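Local coordinates for uncharacterized protein (Bordetella bronchiseptica RB50, PDB 3BE3) that is of unknown function but belongs to the DUF1653 family and has a small, mainly antiparallel beta fold, probably related to SH3 domains, at residues G11-Y16 against R56-T61. Sequence-based numbering, arbitrary orientation.
With SO4 (sulfate ion), chain D.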
ATOM      1  N   GLY B  11      -1.702   6.382 -11.249  1.00 10.65           N
ATOM      2  CA  GLY B  11      -0.776   6.834 -12.275  1.00 11.56           C
ATOM      3  C   GLY B  11       0.274   7.742 -11.674  1.00 11.48           C
ATOM      4  O   GLY B  11       0.495   7.725 -10.467  1.00 12.08           O
ATOM      5  N   VAL B  12       0.912   8.552 -12.509  1.00 10.95           N
ATOM      6  CA  VAL B  12       1.951   9.458 -12.042  1.00 10.95           C
ATOM      7  C   VAL B  12       1.387  10.784 -11.551  1.00 12.24           C
ATOM      8  O   VAL B  12       0.551  11.408 -12.208  1.00 10.87           O
ATOM      9  CB  VAL B  12       3.002   9.701 -13.159  1.00  9.60           C
ATOM     10  CG1 VAL B  12       4.088  10.672 -12.679  1.00 11.08           C
ATOM     11  CG2 VAL B  12       3.642   8.360 -13.549  1.00  9.84           C
ATOM     12  N   TYR B  13       1.836  11.185 -10.367  1.00 11.98           N
ATOM     13  CA  TYR B  13       1.401  12.426  -9.746  1.00 12.31           C
ATOM     14  C   TYR B  13       2.583  13.307  -9.384  1.00 13.58           C
ATOM     15  O   TYR B  13       3.647  12.811  -9.005  1.00 13.01           O
ATOM     16  CB  TYR B  13       0.614  12.142  -8.461  1.00 11.47           C
ATOM     17  CG  TYR B  13      -0.813  11.691  -8.667  1.00 10.99           C
ATOM     18  CD1 TYR B  13      -1.112  10.396  -9.051  1.00  9.76           C
ATOM     19  CD2 TYR B  13      -1.870  12.572  -8.473  1.00 11.25           C
ATOM     20  CE1 TYR B  13      -2.433   9.981  -9.241  1.00 10.30           C
ATOM     21  CE2 TYR B  13      -3.185  12.169  -8.652  1.00 13.20           C
ATOM     22  CZ  TYR B  13      -3.467  10.878  -9.034  1.00 11.95           C
ATOM     23  OH  TYR B  13      -4.773  10.494  -9.200  1.00 13.27           O
ATOM     24  N   ARG B  14       2.391  14.617  -9.495  1.00 14.08           N
ATOM     25  CA  ARG B  14       3.432  15.559  -9.111  1.00 16.07           C
ATOM     26  C   ARG B  14       2.964  16.166  -7.789  1.00 17.64           C
ATOM     27  O   ARG B  14       1.910  16.800  -7.734  1.00 17.38           O
ATOM     28  CB  ARG B  14       3.593  16.669 -10.155  1.00 17.49           C
ATOM     29  CG  ARG B  14       4.702  17.677  -9.809  1.00 16.20           C
ATOM     30  CD  ARG B  14       4.705  18.851 -10.778  1.00 19.71           C
ATOM     31  NE  ARG B  14       3.451  19.598 -10.743  1.00 20.45           N
ATOM     32  CZ  ARG B  14       2.681  19.828 -11.803  1.00 21.43           C
ATOM     33  NH1 ARG B  14       3.025  19.372 -12.999  1.00 19.16           N
ATOM     34  NH2 ARG B  14       1.559  20.514 -11.668  1.00 23.80           N
ATOM     35  N   HIS B  15       3.731  15.925  -6.725  1.00 18.42           N
ATOM     36  CA  HIS B  15       3.434  16.452  -5.393  1.00 19.23           C
ATOM     37  C   HIS B  15       3.666  17.964  -5.500  1.00 19.52           C
ATOM     38  O   HIS B  15       4.503  18.407  -6.290  1.00 18.82           O
ATOM     39  CB  HIS B  15       4.375  15.798  -4.365  1.00 19.45           C
ATOM     40  CG  HIS B  15       4.198  16.293  -2.962  1.00 19.25           C
ATOM     41  ND1 HIS B  15       5.059  17.196  -2.379  1.00 20.07           N
ATOM     42  CD2 HIS B  15       3.262  16.006  -2.023  1.00 19.94           C
ATOM     43  CE1 HIS B  15       4.667  17.442  -1.142  1.00 20.69           C
ATOM     44  NE2 HIS B  15       3.577  16.733  -0.903  1.00 19.66           N
ATOM     45  N   TYR B  16       2.941  18.765  -4.722  1.00 20.48           N
ATOM     46  CA  TYR B  16       3.088  20.220  -4.824  1.00 22.53           C
ATOM     47  C   TYR B  16       4.500  20.762  -4.584  1.00 24.82           C
ATOM     48  O   TYR B  16       4.791  21.912  -4.929  1.00 25.14           O
ATOM     49  CB  TYR B  16       2.085  20.926  -3.896  1.00 24.04           C
ATOM     50  CG  TYR B  16       2.399  20.880  -2.416  1.00 26.10           C
ATOM     51  CD1 TYR B  16       3.175  21.860  -1.817  1.00 28.43           C
ATOM     52  CD2 TYR B  16       1.882  19.880  -1.606  1.00 26.78           C
ATOM     53  CE1 TYR B  16       3.427  21.848  -0.438  1.00 28.25           C
ATOM     54  CE2 TYR B  16       2.129  19.857  -0.227  1.00 27.48           C
ATOM     55  CZ  TYR B  16       2.898  20.846   0.354  1.00 30.23           C
ATOM     56  OH  TYR B  16       3.110  20.855   1.719  1.00 31.02           O
ATOM     57  N   ARG B  56      -8.220  10.754   1.515  1.00 15.22           N
ATOM     58  CA  ARG B  56      -8.769  12.073   1.799  1.00 17.36           C
ATOM     59  C   ARG B  56      -7.697  13.131   2.064  1.00 17.56           C
ATOM     60  O   ARG B  56      -7.931  14.313   1.830  1.00 18.11           O
ATOM     61  CB  ARG B  56      -9.768  12.000   2.961  1.00 17.80           C
ATOM     62  CG  ARG B  56      -9.205  11.529   4.280  1.00 19.82           C
ATOM     63  CD  ARG B  56     -10.311  11.546   5.334  1.00 21.97           C
ATOM     64  NE  ARG B  56      -9.790  11.360   6.686  1.00 23.19           N
ATOM     65  CZ  ARG B  56      -9.633  10.181   7.285  1.00 22.79           C
ATOM     66  NH1 ARG B  56      -9.962   9.057   6.651  1.00 23.81           N
ATOM     67  NH2 ARG B  56      -9.139  10.132   8.516  1.00 18.17           N
ATOM     68  N   ILE B  57      -6.525  12.716   2.536  1.00 16.43           N
ATOM     69  CA  ILE B  57      -5.441  13.668   2.768  1.00 17.59           C
ATOM     70  C   ILE B  57      -4.744  13.920   1.426  1.00 17.34           C
ATOM     71  O   ILE B  57      -4.394  15.052   1.090  1.00 18.00           O
ATOM     72  CB  ILE B  57      -4.401  13.133   3.784  1.00 19.04           C
ATOM     73  CG1 ILE B  57      -5.071  12.858   5.137  1.00 20.30           C
ATOM     74  CG2 ILE B  57      -3.271  14.138   3.937  1.00 18.56           C
ATOM     75  CD1 ILE B  57      -5.725  14.066   5.774  1.00 24.73           C
ATOM     76  N   TRP B  58      -4.548  12.847   0.662  1.00 16.87           N
ATOM     77  CA  TRP B  58      -3.921  12.915  -0.664  1.00 16.03           C
ATOM     78  C   TRP B  58      -4.701  13.891  -1.542  1.00 15.98           C
ATOM     79  O   TRP B  58      -4.110  14.670  -2.293  1.00 16.72           O
ATOM     80  CB  TRP B  58      -3.916  11.516  -1.307  1.00 14.20           C
ATOM     81  CG  TRP B  58      -3.416  11.414  -2.744  1.00 13.17           C
ATOM     82  CD1 TRP B  58      -4.094  11.761  -3.872  1.00 16.14           C
ATOM     83  CD2 TRP B  58      -2.161  10.863  -3.191  1.00 14.10           C
ATOM     84  NE1 TRP B  58      -3.351  11.448  -4.991  1.00 15.48           N
ATOM     85  CE2 TRP B  58      -2.165  10.891  -4.597  1.00 15.71           C
ATOM     86  CE3 TRP B  58      -1.048  10.329  -2.536  1.00 14.49           C
ATOM     87  CZ2 TRP B  58      -1.083  10.426  -5.357  1.00 14.23           C
ATOM     88  CZ3 TRP B  58       0.023   9.866  -3.299  1.00 15.49           C
ATOM     89  CH2 TRP B  58      -0.009   9.910  -4.686  1.00 15.11           C
ATOM     90  N   ASN B  59      -6.027  13.835  -1.427  1.00 17.48           N
ATOM     91  CA  ASN B  59      -6.926  14.687  -2.201  1.00 21.05           C
ATOM     92  C   ASN B  59      -7.097  16.117  -1.689  1.00 22.99           C
ATOM     93  O   ASN B  59      -7.790  16.916  -2.317  1.00 22.91           O
ATOM     94  CB  ASN B  59      -8.310  14.037  -2.296  1.00 22.31           C
ATOM     95  CG  ASN B  59      -8.386  12.995  -3.382  1.00 24.32           C
ATOM     96  OD1 ASN B  59      -7.720  13.117  -4.405  1.00 26.23           O
ATOM     97  ND2 ASN B  59      -9.214  11.976  -3.180  1.00 24.04           N
ATOM     98  N   GLU B  60      -6.481  16.453  -0.563  1.00 25.46           N
ATOM     99  CA  GLU B  60      -6.628  17.802  -0.039  1.00 28.76           C
ATOM    100  C   GLU B  60      -5.913  18.845  -0.879  1.00 30.12           C
ATOM    101  O   GLU B  60      -4.941  18.556  -1.578  1.00 28.83           O
ATOM    102  CB  GLU B  60      -6.108  17.890   1.400  1.00 27.90           C
ATOM    103  CG  GLU B  60      -6.925  17.115   2.410  1.00 31.13           C
ATOM    104  CD  GLU B  60      -6.430  17.314   3.827  1.00 32.27           C
ATOM    105  OE1 GLU B  60      -5.201  17.377   4.019  1.00 34.99           O
ATOM    106  OE2 GLU B  60      -7.263  17.396   4.751  1.00 33.99           O
ATOM    107  N   THR B  61      -6.419  20.069  -0.809  1.00 32.17           N
ATOM    108  CA  THR B  61      -5.824  21.186  -1.522  1.00 34.36           C
ATOM    109  C   THR B  61      -4.929  21.896  -0.515  1.00 35.48           C
ATOM    110  O   THR B  61      -5.198  21.876   0.685  1.00 34.36           O
ATOM    111  CB  THR B  61      -6.905  22.160  -2.054  1.00 36.33           C
ATOM    112  OG1 THR B  61      -7.652  21.517  -3.095  1.00 36.90           O
ATOM    113  CG2 THR B  61      -6.272  23.432  -2.607  1.00 36.83           C
TER
HETATM  114  S   SO4 D 200       3.002  17.159   2.653  1.00 30.66           S
HETATM  115  O1  SO4 D 200       2.164  16.612   1.565  1.00 29.76           O
HETATM  116  O2  SO4 D 200       2.447  18.460   3.073  1.00 31.90           O
HETATM  117  O3  SO4 D 200       2.992  16.236   3.796  1.00 29.89           O
HETATM  118  O4  SO4 D 200       4.381  17.338   2.171  1.00 28.77           O
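Trp58, on the short helix 55-58, presents the edge of its indole to one face of Tyr13 on strand 11-15, a worked example of a short helix packed on a beta sheet through a T-shaped (edge-to-face) aromatic pair. The tyrosine ring and the five-membered ring of the indole have centroids 5.0 Å apart, with planes inclined at 76°. CZ2 of Trp58 leads the approach, 3.6 Å from CG of Tyr13, and sits over the near rim of the phenol ring; NE1, on the other side of the ring-fusion atom CE2, lies 3.7 Å from Tyr13 CE2. The first torsion of Trp58 (chi1 175°) swings the indole away from its backbone N, bringing its edge to the phenol. No hydrogen bond joins the two segments, and the phenol OH of Tyr13 is instead tied to the carbonyl of Arg9.

At the end of the strand and just beyond it, His15 and Tyr16 bind a sulfate, probably from the crystallisation liquor: His15 NE2 donates to O1 at 2.8 Å with an N-H...O angle of 176°; Tyr16 OH gives a second bond, to O2, also 2.8 Å. Arg53 and Arg71 also hydrogen-bond the sulfate.

Phe72 stacks on Trp58, while Tyr39 and Tyr74 add edge-to-face partners to Trp58 and Tyr13 respectively. The result is a buried aromatic cluster between a short helix and the antiparallel sheet, consistent with the SH3-like core expected of the DUF1653 family.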